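Local atomic coordinates of malate oxidoreductase (PDB entry 1VL6), a protein that probably catalyses the NAD-dependent oxidative decarboxylation of malate to pyruvate and carbon dioxide. Residues E141-G144 / A145-F149; K209-D213 / L214-N218; G255-E258 / T259-G263; G269-R272 / G273-K277; L378-Y381 / T382-G386. All blocks are in the same frame, centred on the assembly; numbering follows the deposited sequence.

Contact 1: E141-G144 / A145-F149; sequences EDIG and APKCF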
loop_
_atom_site.group_PDB
_atom_site.type_symbol
_atom_site.label_atom_id
_atom_site.label_comp_id
_atom_site.label_asym_id
_atom_site.label_seq_id
_atom_site.Cartn_x
_atom_site.Cartn_y
_atom_site.Cartn_z
ATOM N N GLU A 141 16.621 19.147 7.358
ATOM C CA GLU A 141 16.835 18.312 8.513
ATOM C C GLU A 141 18.317 18.010 8.690
ATOM O O GLU A 141 19.009 17.685 7.712
ATOM C CB GLU A 141 16.022 17.039 8.345
ATOM C CG GLU A 141 16.091 16.100 9.536
ATOM C CD GLU A 141 15.188 16.468 10.699
ATOM O OE1 GLU A 141 14.058 16.892 10.462
ATOM O OE2 GLU A 141 15.628 16.305 11.850
ATOM N N ASP A 142 18.812 18.152 9.923
ATOM C CA ASP A 142 20.170 17.685 10.307
ATOM C C ASP A 142 21.245 18.337 9.465
ATOM O O ASP A 142 22.161 17.662 8.917
ATOM C CB ASP A 142 20.255 16.132 10.267
ATOM C CG ASP A 142 19.456 15.467 11.402
ATOM O OD1 ASP A 142 18.807 16.187 12.197
ATOM O OD2 ASP A 142 19.430 14.233 11.589
ATOM N N ILE A 143 21.107 19.657 9.356
ATOM C CA ILE A 143 22.094 20.531 8.696
ATOM C C ILE A 143 22.649 21.419 9.765
ATOM O O ILE A 143 21.894 22.094 10.477
ATOM C CB ILE A 143 21.434 21.404 7.588
ATOM C CG1 ILE A 143 20.871 20.511 6.479
ATOM C CG2 ILE A 143 22.422 22.404 7.015
ATOM C CD1 ILE A 143 19.916 21.222 5.546
ATOM N N GLY A 144 23.970 21.442 9.872
ATOM C CA GLY A 144 24.624 22.114 10.999
ATOM C C GLY A 144 24.466 23.616 11.088
ATOM O O GLY A 144 24.219 24.296 10.067
ATOM N N ALA A 145 24.646 24.128 12.303
ATOM C CA ALA A 145 24.726 25.565 12.556
ATOM C C ALA A 145 26.183 25.980 12.485
ATOM O O ALA A 145 27.075 25.150 12.661
ATOM C CB ALA A 145 24.136 25.911 13.917
ATOM N N PRO A 146 26.473 27.226 12.142
ATOM C CA PRO A 146 25.514 28.245 11.797
ATOM C C PRO A 146 25.073 28.274 10.292
ATOM O O PRO A 146 24.228 29.093 9.928
ATOM C CB PRO A 146 26.302 29.514 12.119
ATOM C CG PRO A 146 27.637 29.190 11.669
ATOM C CD PRO A 146 27.843 27.729 11.988
ATOM N N LYS A 147 25.584 27.408 9.431
ATOM C CA LYS A 147 25.156 27.534 8.046
ATOM C C LYS A 147 23.645 27.356 7.870
ATOM O O LYS A 147 23.059 27.922 6.950
ATOM C CB LYS A 147 25.958 26.624 7.106
ATOM C CG LYS A 147 25.465 25.210 6.973
ATOM C CD LYS A 147 26.518 24.297 6.329
ATOM C CE LYS A 147 26.028 22.832 6.198
ATOM N NZ LYS A 147 27.134 21.942 5.626
ATOM N N CYS A 148 22.995 26.605 8.748
ATOM C CA CYS A 148 21.575 26.371 8.582
ATOM C C CYS A 148 20.751 27.655 8.803
ATOM O O CYS A 148 19.599 27.749 8.435
ATOM C CB CYS A 148 21.117 25.273 9.556
ATOM S SG CYS A 148 21.376 25.797 11.239
ATOM N N PHE A 149 21.311 28.645 9.446
ATOM C CA PHE A 149 20.529 29.844 9.640
ATOM C C PHE A 149 20.275 30.522 8.294
ATOM O O PHE A 149 19.132 30.800 7.912
ATOM C CB PHE A 149 21.258 30.796 10.594
ATOM C CG PHE A 149 21.408 30.257 12.009
ATOM C CD1 PHE A 149 20.314 29.839 12.721
ATOM C CD2 PHE A 149 22.652 30.183 12.614
ATOM C CE1 PHE A 149 20.457 29.357 14.021
ATOM C CE2 PHE A 149 22.797 29.713 13.921
ATOM C CZ PHE A 149 21.712 29.309 14.620
#

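Contact 2: K209-D213 / L214-N218; sequences KFLLD and LGVKN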
loop_
_atom_site.group_PDB
_atom_site.type_symbol
_atom_site.label_atom_id
_atom_site.label_comp_id
_atom_site.label_asym_id
_atom_site.label_seq_id
_atom_site.Cartn_x
_atom_site.Cartn_y
_atom_site.Cartn_z
ATOM N N LYS A 209 14.721 33.429 20.592
ATOM C CA LYS A 209 13.848 34.358 19.880
ATOM C C LYS A 209 12.343 34.111 20.132
ATOM O O LYS A 209 11.579 35.049 20.226
ATOM C CB LYS A 209 14.149 34.311 18.368
ATOM C CG LYS A 209 15.385 35.081 17.986
ATOM C CD LYS A 209 15.590 35.044 16.508
ATOM C CE LYS A 209 16.709 35.957 16.064
ATOM N NZ LYS A 209 16.768 35.869 14.598
ATOM N N PHE A 210 11.920 32.857 20.227
ATOM C CA PHE A 210 10.523 32.566 20.552
ATOM C C PHE A 210 10.186 33.037 21.932
ATOM O O PHE A 210 9.114 33.604 22.109
ATOM C CB PHE A 210 10.186 31.066 20.472
ATOM C CG PHE A 210 9.742 30.601 19.120
ATOM C CD1 PHE A 210 10.619 30.576 18.054
ATOM C CD2 PHE A 210 8.449 30.183 18.911
ATOM C CE1 PHE A 210 10.213 30.150 16.812
ATOM C CE2 PHE A 210 8.058 29.744 17.688
ATOM C CZ PHE A 210 8.936 29.730 16.633
ATOM N N LEU A 211 11.059 32.781 22.913
ATOM C CA LEU A 211 10.769 33.233 24.279
ATOM C C LEU A 211 10.623 34.748 24.315
ATOM O O LEU A 211 9.719 35.283 24.976
ATOM C CB LEU A 211 11.827 32.777 25.278
ATOM C CG LEU A 211 11.946 31.260 25.473
ATOM C CD1 LEU A 211 13.203 30.914 26.273
ATOM C CD2 LEU A 211 10.727 30.694 26.134
ATOM N N LEU A 212 11.485 35.445 23.585
ATOM C CA LEU A 212 11.361 36.896 23.562
ATOM C C LEU A 212 10.054 37.304 22.933
ATOM O O LEU A 212 9.372 38.071 23.511
ATOM C CB LEU A 212 12.529 37.575 22.878
ATOM C CG LEU A 212 13.893 37.390 23.578
ATOM C CD1 LEU A 212 15.071 37.706 22.623
ATOM C CD2 LEU A 212 14.036 38.169 24.888
ATOM N N ASP A 213 9.701 36.768 21.783
ATOM C CA ASP A 213 8.392 37.007 21.172
ATOM C C ASP A 213 7.250 36.757 22.117
ATOM O O ASP A 213 6.253 37.456 22.050
ATOM C CB ASP A 213 8.107 36.013 20.067
ATOM C CG ASP A 213 8.551 36.451 18.767
ATOM O OD1 ASP A 213 9.123 37.566 18.675
ATOM O OD2 ASP A 213 8.379 35.701 17.766
ATOM N N LEU A 214 7.347 35.686 22.901
ATOM C CA LEU A 214 6.261 35.297 23.781
ATOM C C LEU A 214 6.084 36.254 24.960
ATOM O O LEU A 214 4.974 36.402 25.468
ATOM C CB LEU A 214 6.386 33.847 24.248
ATOM C CG LEU A 214 5.976 32.802 23.189
ATOM C CD1 LEU A 214 6.321 31.420 23.663
ATOM C CD2 LEU A 214 4.505 32.899 22.863
ATOM N N GLY A 215 7.146 36.955 25.336
ATOM C CA GLY A 215 7.063 37.976 26.360
ATOM C C GLY A 215 8.099 37.936 27.463
ATOM O O GLY A 215 8.072 38.791 28.366
ATOM N N VAL A 216 8.995 36.950 27.412
ATOM C CA VAL A 216 10.022 36.819 28.401
ATOM C C VAL A 216 10.980 37.996 28.236
ATOM O O VAL A 216 11.291 38.362 27.122
ATOM C CB VAL A 216 10.749 35.461 28.234
ATOM C CG1 VAL A 216 11.821 35.295 29.244
ATOM C CG2 VAL A 216 9.784 34.335 28.357
ATOM N N LYS A 217 11.428 38.585 29.337
ATOM C CA LYS A 217 12.271 39.744 29.261
ATOM C C LYS A 217 13.659 39.407 29.708
ATOM O O LYS A 217 14.606 39.842 29.095
ATOM C CB LYS A 217 11.624 40.961 29.974
ATOM C CG LYS A 217 10.284 41.396 29.252
ATOM C CD LYS A 217 10.014 42.890 29.146
ATOM C CE LYS A 217 8.824 43.192 28.191
ATOM N NZ LYS A 217 8.908 42.570 26.782
ATOM N N ASN A 218 13.811 38.590 30.726
ATOM C CA ASN A 218 15.124 38.193 31.159
ATOM C C ASN A 218 15.568 36.817 30.634
ATOM O O ASN A 218 15.572 35.828 31.342
ATOM C CB ASN A 218 15.193 38.250 32.671
ATOM C CG ASN A 218 16.605 38.206 33.152
ATOM O OD1 ASN A 218 17.540 38.133 32.336
ATOM N ND2 ASN A 218 16.787 38.254 34.465
#

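Contact 3: G255-E258 / T259-G263; sequences GDLE and TALEG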
loop_
_atom_site.group_PDB
_atom_site.type_symbol
_atom_site.label_atom_id
_atom_site.label_comp_id
_atom_site.label_asym_id
_atom_site.label_seq_id
_atom_site.Cartn_x
_atom_site.Cartn_y
_atom_site.Cartn_z
ATOM N N GLY A 255 29.833 35.555 33.143
ATOM C CA GLY A 255 30.382 34.382 33.813
ATOM C C GLY A 255 29.857 33.087 33.210
ATOM O O GLY A 255 29.320 33.071 32.104
ATOM N N ASP A 256 29.981 31.993 33.958
ATOM C CA ASP A 256 29.697 30.643 33.446
ATOM C C ASP A 256 28.234 30.266 33.670
ATOM O O ASP A 256 27.462 31.040 34.214
ATOM C CB ASP A 256 30.663 29.592 34.072
ATOM C CG ASP A 256 30.647 29.605 35.605
ATOM O OD1 ASP A 256 29.621 30.080 36.158
ATOM O OD2 ASP A 256 31.616 29.202 36.335
ATOM N N LEU A 257 27.854 29.075 33.236
ATOM C CA LEU A 257 26.489 28.581 33.444
ATOM C C LEU A 257 26.044 28.650 34.896
ATOM O O LEU A 257 24.905 28.973 35.219
ATOM C CB LEU A 257 26.375 27.153 32.924
ATOM C CG LEU A 257 25.012 26.448 33.015
ATOM C CD1 LEU A 257 23.941 27.130 32.219
ATOM C CD2 LEU A 257 25.128 25.008 32.548
ATOM N N GLU A 258 26.962 28.344 35.782
ATOM C CA GLU A 258 26.656 28.310 37.210
ATOM C C GLU A 258 26.211 29.669 37.722
ATOM O O GLU A 258 25.206 29.780 38.403
ATOM C CB GLU A 258 27.848 27.790 38.003
ATOM C CG GLU A 258 27.483 27.531 39.438
ATOM C CD GLU A 258 28.665 27.178 40.292
ATOM O OE1 GLU A 258 29.788 26.898 39.767
ATOM O OE2 GLU A 258 28.450 27.180 41.501
ATOM N N THR A 259 26.951 30.693 37.353
ATOM C CA THR A 259 26.586 32.082 37.605
ATOM C C THR A 259 25.204 32.461 37.013
ATOM O O THR A 259 24.368 33.096 37.679
ATOM C CB THR A 259 27.671 32.941 36.966
ATOM O OG1 THR A 259 28.894 32.845 37.722
ATOM C CG2 THR A 259 27.310 34.403 36.998
ATOM N N ALA A 260 24.963 32.048 35.773
ATOM C CA ALA A 260 23.684 32.309 35.097
ATOM C C ALA A 260 22.506 31.755 35.843
ATOM O O ALA A 260 21.435 32.358 35.835
ATOM C CB ALA A 260 23.688 31.760 33.689
ATOM N N LEU A 261 22.698 30.607 36.483
ATOM C CA LEU A 261 21.594 29.922 37.095
ATOM C C LEU A 261 21.200 30.498 38.439
ATOM O O LEU A 261 20.148 30.160 38.929
ATOM C CB LEU A 261 21.917 28.456 37.229
ATOM C CG LEU A 261 22.031 27.706 35.911
ATOM C CD1 LEU A 261 22.773 26.445 36.140
ATOM C CD2 LEU A 261 20.648 27.364 35.327
ATOM N N GLU A 262 22.011 31.361 39.038
ATOM C CA GLU A 262 21.657 31.926 40.329
ATOM C C GLU A 262 20.329 32.637 40.182
ATOM O O GLU A 262 20.206 33.567 39.388
ATOM C CB GLU A 262 22.693 32.896 40.813
ATOM C CG GLU A 262 23.944 32.243 41.340
ATOM C CD GLU A 262 25.097 33.240 41.469
ATOM O OE1 GLU A 262 24.828 34.405 41.865
ATOM O OE2 GLU A 262 26.263 32.866 41.166
ATOM N N GLY A 263 19.320 32.153 40.909
ATOM C CA GLY A 263 18.023 32.772 40.909
ATOM C C GLY A 263 17.195 32.500 39.683
ATOM O O GLY A 263 16.065 32.930 39.601
#

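Contact 4: G269-R272 / G273-K277; sequences GVSR and GNILK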
loop_
_atom_site.group_PDB
_atom_site.type_symbol
_atom_site.label_atom_id
_atom_site.label_comp_id
_atom_site.label_asym_id
_atom_site.label_seq_id
_atom_site.Cartn_x
_atom_site.Cartn_y
_atom_site.Cartn_z
ATOM N N GLY A 269 18.227 23.664 28.264
ATOM C CA GLY A 269 19.462 23.191 27.718
ATOM C C GLY A 269 19.250 22.357 26.496
ATOM O O GLY A 269 18.456 21.401 26.481
ATOM N N VAL A 270 20.008 22.700 25.467
ATOM C CA VAL A 270 19.898 22.058 24.180
ATOM C C VAL A 270 21.367 21.959 23.772
ATOM O O VAL A 270 21.786 22.558 22.808
ATOM C CB VAL A 270 18.846 22.968 23.431
ATOM C CG1 VAL A 270 19.416 24.154 22.716
ATOM C CG2 VAL A 270 17.879 22.222 22.640
ATOM N N SER A 271 22.143 21.204 24.581
ATOM C CA SER A 271 23.598 21.279 24.619
ATOM C C SER A 271 24.312 19.930 24.866
ATOM O O SER A 271 24.296 19.085 24.040
ATOM C CB SER A 271 24.026 22.347 25.664
ATOM O OG SER A 271 23.804 21.960 27.040
ATOM N N ARG A 272 24.989 19.755 25.981
ATOM C CA ARG A 272 25.752 18.537 26.226
ATOM C C ARG A 272 25.298 17.800 27.499
ATOM O O ARG A 272 24.488 18.303 28.294
ATOM C CB ARG A 272 27.230 18.892 26.334
ATOM C CG ARG A 272 27.784 19.439 25.005
ATOM C CD ARG A 272 29.190 19.967 25.101
ATOM N NE ARG A 272 29.298 20.958 26.178
ATOM C CZ ARG A 272 30.010 20.806 27.307
ATOM N NH1 ARG A 272 30.719 19.694 27.546
ATOM N NH2 ARG A 272 30.015 21.785 28.209
ATOM N N GLY A 273 25.807 16.596 27.682
ATOM C CA GLY A 273 25.347 15.747 28.784
ATOM C C GLY A 273 26.092 15.982 30.107
ATOM O O GLY A 273 27.277 16.337 30.138
ATOM N N ASN A 274 25.353 15.803 31.199
ATOM C CA ASN A 274 25.890 15.889 32.542
ATOM C C ASN A 274 26.747 17.119 32.798
ATOM O O ASN A 274 27.849 17.008 33.269
ATOM C CB ASN A 274 26.620 14.570 32.905
ATOM C CG ASN A 274 25.664 13.363 32.914
ATOM O OD1 ASN A 274 24.560 13.428 33.454
ATOM N ND2 ASN A 274 26.088 12.263 32.295
ATOM N N ILE A 275 26.212 18.292 32.531
ATOM C CA ILE A 275 26.952 19.523 32.795
ATOM C C ILE A 275 26.367 20.365 33.898
ATOM O O ILE A 275 27.047 21.224 34.400
ATOM C CB ILE A 275 27.097 20.413 31.544
ATOM C CG1 ILE A 275 25.724 20.793 30.991
ATOM C CG2 ILE A 275 27.971 19.748 30.514
ATOM C CD1 ILE A 275 25.826 21.712 29.836
ATOM N N LEU A 276 25.091 20.177 34.224
ATOM C CA LEU A 276 24.443 20.956 35.271
ATOM C C LEU A 276 24.538 20.205 36.598
ATOM O O LEU A 276 23.906 19.173 36.772
ATOM C CB LEU A 276 23.000 21.210 34.855
ATOM C CG LEU A 276 22.310 22.355 35.562
ATOM C CD1 LEU A 276 21.058 22.807 34.768
ATOM C CD2 LEU A 276 21.959 21.939 36.981
ATOM N N LYS A 277 25.363 20.693 37.514
ATOM C CA LYS A 277 25.570 19.984 38.792
ATOM C C LYS A 277 24.311 20.125 39.680
ATOM O O LYS A 277 23.664 21.189 39.734
ATOM C CB LYS A 277 26.840 20.459 39.515
ATOM C CG LYS A 277 28.079 20.056 38.769
ATOM C CD LYS A 277 29.397 20.221 39.551
ATOM C CE LYS A 277 30.502 19.327 38.947
ATOM N NZ LYS A 277 31.717 19.146 39.809
#

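Contact 5: L378-Y381 / T382-G386; sequences LNVY and TAVKG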
loop_
_atom_site.group_PDB
_atom_site.type_symbol
_atom_site.label_atom_id
_atom_site.label_comp_id
_atom_site.label_asym_id
_atom_site.label_seq_id
_atom_site.Cartn_x
_atom_site.Cartn_y
_atom_site.Cartn_z
ATOM N N LEU A 378 -3.875 16.737 14.809
ATOM C CA LEU A 378 -5.033 17.430 14.279
ATOM C C LEU A 378 -5.110 18.901 14.706
ATOM O O LEU A 378 -5.388 19.786 13.875
ATOM C CB LEU A 378 -6.310 16.770 14.739
ATOM C CG LEU A 378 -6.526 15.364 14.231
ATOM C CD1 LEU A 378 -7.828 14.808 14.809
ATOM C CD2 LEU A 378 -6.570 15.333 12.711
ATOM N N ASN A 379 -4.868 19.165 15.976
ATOM C CA ASN A 379 -4.954 20.531 16.457
ATOM C C ASN A 379 -3.882 21.431 15.879
ATOM O O ASN A 379 -4.162 22.541 15.511
ATOM C CB ASN A 379 -4.902 20.602 17.967
ATOM C CG ASN A 379 -6.119 19.978 18.632
ATOM O OD1 ASN A 379 -7.189 19.779 18.032
ATOM N ND2 ASN A 379 -5.942 19.627 19.877
ATOM N N VAL A 380 -2.681 20.931 15.747
ATOM C CA VAL A 380 -1.605 21.712 15.165
ATOM C C VAL A 380 -1.911 21.988 13.682
ATOM O O VAL A 380 -1.805 23.103 13.195
ATOM C CB VAL A 380 -0.268 20.959 15.299
ATOM C CG1 VAL A 380 0.801 21.651 14.504
ATOM C CG2 VAL A 380 0.124 20.838 16.755
ATOM N N TYR A 381 -2.291 20.951 12.965
ATOM C CA TYR A 381 -2.700 21.116 11.582
ATOM C C TYR A 381 -3.767 22.184 11.459
ATOM O O TYR A 381 -3.657 23.047 10.628
ATOM C CB TYR A 381 -3.226 19.808 10.985
ATOM C CG TYR A 381 -3.995 20.021 9.716
ATOM C CD1 TYR A 381 -3.364 20.365 8.549
ATOM C CD2 TYR A 381 -5.368 19.843 9.678
ATOM C CE1 TYR A 381 -4.083 20.525 7.354
ATOM C CE2 TYR A 381 -6.094 20.003 8.513
ATOM C CZ TYR A 381 -5.450 20.354 7.351
ATOM O OH TYR A 381 -6.201 20.550 6.205
ATOM N N THR A 382 -4.824 22.090 12.256
ATOM C CA THR A 382 -5.915 23.071 12.164
ATOM C C THR A 382 -5.394 24.487 12.464
ATOM O O THR A 382 -5.717 25.463 11.807
ATOM C CB THR A 382 -7.003 22.784 13.170
ATOM O OG1 THR A 382 -7.678 21.565 12.862
ATOM C CG2 THR A 382 -8.072 23.835 13.042
ATOM N N ALA A 383 -4.574 24.574 13.483
ATOM C CA ALA A 383 -4.060 25.869 13.876
ATOM C C ALA A 383 -3.264 26.505 12.725
ATOM O O ALA A 383 -3.468 27.677 12.378
ATOM C CB ALA A 383 -3.177 25.758 15.112
ATOM N N VAL A 384 -2.389 25.709 12.125
ATOM C CA VAL A 384 -1.511 26.214 11.102
ATOM C C VAL A 384 -2.252 26.571 9.802
ATOM O O VAL A 384 -2.067 27.642 9.226
ATOM C CB VAL A 384 -0.389 25.228 10.877
ATOM C CG1 VAL A 384 0.483 25.644 9.712
ATOM C CG2 VAL A 384 0.493 25.150 12.124
ATOM N N LYS A 385 -3.134 25.676 9.382
ATOM C CA LYS A 385 -3.997 25.900 8.247
ATOM C C LYS A 385 -4.778 27.193 8.428
ATOM O O LYS A 385 -4.926 27.943 7.494
ATOM C CB LYS A 385 -4.881 24.673 8.118
ATOM C CG LYS A 385 -6.018 24.658 7.114
ATOM C CD LYS A 385 -6.833 23.332 7.337
ATOM C CE LYS A 385 -8.385 23.460 7.213
ATOM N NZ LYS A 385 -8.884 23.739 5.796
ATOM N N GLY A 386 -5.240 27.484 9.631
ATOM C CA GLY A 386 -6.089 28.665 9.877
ATOM C C GLY A 386 -5.411 30.013 10.000
ATOM O O GLY A 386 -6.103 31.010 9.964
HETATM O O HOH W 1 -8.595 20.325 15.729
#

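Contact 1: E141-G144 / A145-F149
Gly144 and Cys148 are tied by one backbone bond: Cys148 N donates to Gly144 O at 2.9 Å, lying in the carbonyl plane but with a bent N-H...O angle of 137°. The Cys148 side chain lies alongside the same carbonyl. With SG set between its own N and carbonyl carbon (chi1 62°), Cys148 SG stands 3.4 Å from Gly144 O. Ile143 supplies the apolar part of the contact. Ile143 CG2 lies 4.0 Å from Cys148 CB and 3.7 Å from Lys147 CE. Lys147 crosses the isoleucine at about a right angle; its chain, extended beyond CG, takes NZ to a salt bridge with Asp77 and a hydrogen bond to Ser119 O. Behind this first shell, Gly144 N is fixed by the hydroxyl of Ser79. The chain turns through a cis peptide between Ala145 and Pro146, after which Phe149 N bonds to Pro146 O and the helix is under way. This is a strand-to-helix connection of an alpha/beta fold, leading from parallel strand 137-140 into helix 147-158 in the N-terminal malic enzyme domain.

Contact 2: K209-D213 / L214-N218
A Schellman motif closes the C-terminal end of helix 202-214, and Leu211 O is its hub. Gly215 N at 3.1 Å and Val216 N at 3.0 Å both donate to Leu211 O, approaching from opposite faces of the carbonyl plane; the Val216 N-H is the straighter of the two, at 154°. Gly215 N also makes a weak bond to Leu212 O. Just before the cap, Leu214 N still keeps the regular helical bond to Phe210 O at 2.8 Å. Gly215 makes the reversal with phi 131°, a positive value at which any side chain would collide with the carbonyl oxygen before it. The hydrophobic pairing that usually accompanies this motif is present as well: Val216 has CG1 anti to its backbone N (chi1 180°), and that turns the other branch, Val216 CG2, back on the helix, 4.0 Å from Leu211 CB and 3.5 Å from Leu211 O. In the Rossmann-type NAD binding domain this is the point where helix 202-214, having crossed over from strand 194-198, hands the chain to the neighbouring parallel strand 218-223, completing a beta-alpha-beta crossover. Leu211 and Val216 accordingly share two further partners, Phe179 of helix 166-186 and Val195 of strand 194-198. The CD2 methyl of Leu212 reaches forward to within 3.5 Å of Val216 O, and Leu214 lays its CG 3.4 Å from Phe210 O while its side chain packs on Leu350 of helix 346-358.

Contact 3: G255-E258 / T259-G263
Asp256 O and Ala260 N form the first backbone bond of a single short helical turn, 3.1 Å long, nearly straight at 163° and in the carbonyl plane. One residue on, Leu261 N bonds to Leu257 O at 3.0 Å and more weakly to Glu258 O. The start of the turn is capped by a side chain. Asp256 has CG tucked between its N and carbonyl carbon (chi1 55°), which swings OD1 over the open end of the helix; Thr259 N meets it at 3.0 Å and 172°, almost along the C-O axis. Thr259 OG1 adds a weak bond to Asp256 OD1 at 3.3 Å, the two side chains crossing at about a right angle. The inner face is apolar: Leu257 CG lies 3.8 Å from Leu261 CD1, and both leucines go on to pack against Trp280 and Phe267. With an alanine at Leu261, a gap is likely to open beside Leu257, and Trp280 and Phe267 would probably lose a packing partner. Glu258 points elsewhere, to a salt bridge with Lys283, while at the far end of the turn Lys194 NZ takes up Ala260 O and Glu262 O. Taken together this is a classic aspartate N-cap, opening the short helix 257-261 that leads to strand 266-269 of the NAD binding domain.

Contact 4: G269-R272 / G273-K277
Ile275 points its CB back at the residues 269-272, and its two branches divide the work between Arg272 and Ser271. From CB the short branch ends at Ile275 CG2, which sits over one face of the Arg272 guanidinium, 3.7 Å from NH2 and 3.9 Å from CZ; the two side chains cross at about a right angle. The arginine brings its flat group there by bending at chi3 (-53°). No hydrogen bond joins the two parts of this loop, and the contact is van der Waals packing of the isoleucine branches on the guanidinium and on Ser271. The chain here leaves the carboxyl end of parallel strand 266-269 in the Rossmann-type sheet and turns toward helix 278-281, passing close to what is probably the glycine-rich GxGxxG turn of the dinucleotide fold, a position consistent with a border of the dinucleotide site. Along the longer branch, Ile275 CG1 is held between N and the carbonyl carbon (chi1 59°) and passes 3.9 Å from Arg272 O. At the tip, Ile275 CD1 stands 4.0 Å from Arg272 O and 3.5 Å from Ser271 OG. The serine hydroxyl is hydrogen-bonded to Glu299 OE2, with a weaker bond to Asn198 ND2, and Ile275 itself packs on Glu299.

Contact 5: L378-Y381 / T382-G386
Val380 and Val384 meet one turn apart on the buried side of helix 374-386, near the carboxyl terminus of the chain. Val380 CG1 lies 4.2 Å from Val384 CG2, and Val380 continues on to Ile356 of helix 346-358. The alpha-helical i to i+4 bonding is regular here: Val384 N bonds to Val380 O at 2.9 Å, at an angle of 163°, and Lys385 N to Tyr381 O at 3.0 Å, at 169°. Ala383 belongs to this close-packed side too, its small side chain fitting against Ser351 and Ala355 of the same neighbouring helix.

The outer side is built from longer side chains, Tyr381 and Lys385, with Thr382 exposed beside them. Tyr381 has CG anti to its N (chi1 164°), which sends the ring along the helix toward Lys385. Lys385 CB lies 4.3 Å above one face of the Tyr381 ring, shifted toward the rim, and the bent lysine chain then carries CD to the phenol end, where Tyr381 OH and CZ are its nearest neighbours in the tyrosine. The ring also takes a cation-pi contact from Lys335, and its OH bonds to Glu339. A leucine replacing Tyr381 would probably leave Glu339 without its hydroxyl partner, Lys335 without its aromatic partner, and the Lys385 chain freer to turn. Next to the tyrosine, Thr382 stands at the solvent side, its N bonded to Leu378 O at 2.9 Å. Asn379, whose ND2 is bound to Ser359, presents its OD1 to a water that donates to it at 2.8 Å and lies 3.3 Å from Thr382 OG1.

Overall arrangement
The five contacts follow one another along the chain without overlap. Contact 1 lies in the N-terminal malic enzyme domain, beside its four-stranded parallel sheet, and contacts 2, 3 and 4 are spread around the Rossmann-type sheet of the NAD binding domain. Contacts 3 and 4 flank strand 266-269, with centres about 13 Å apart, and touch through Leu261 and Leu276; contact 2 caps the helix between strands 194-198 and 218-223, about 19 Å from contact 3 between centres. Contact 5, on the last helix, is about 38 Å from contact 3 between centres and packs on helix 346-358, which contact 2 also reaches. On helix 374-386, Leu378 meets Leu378 of a neighbouring subunit, linking this helix to the tetramer.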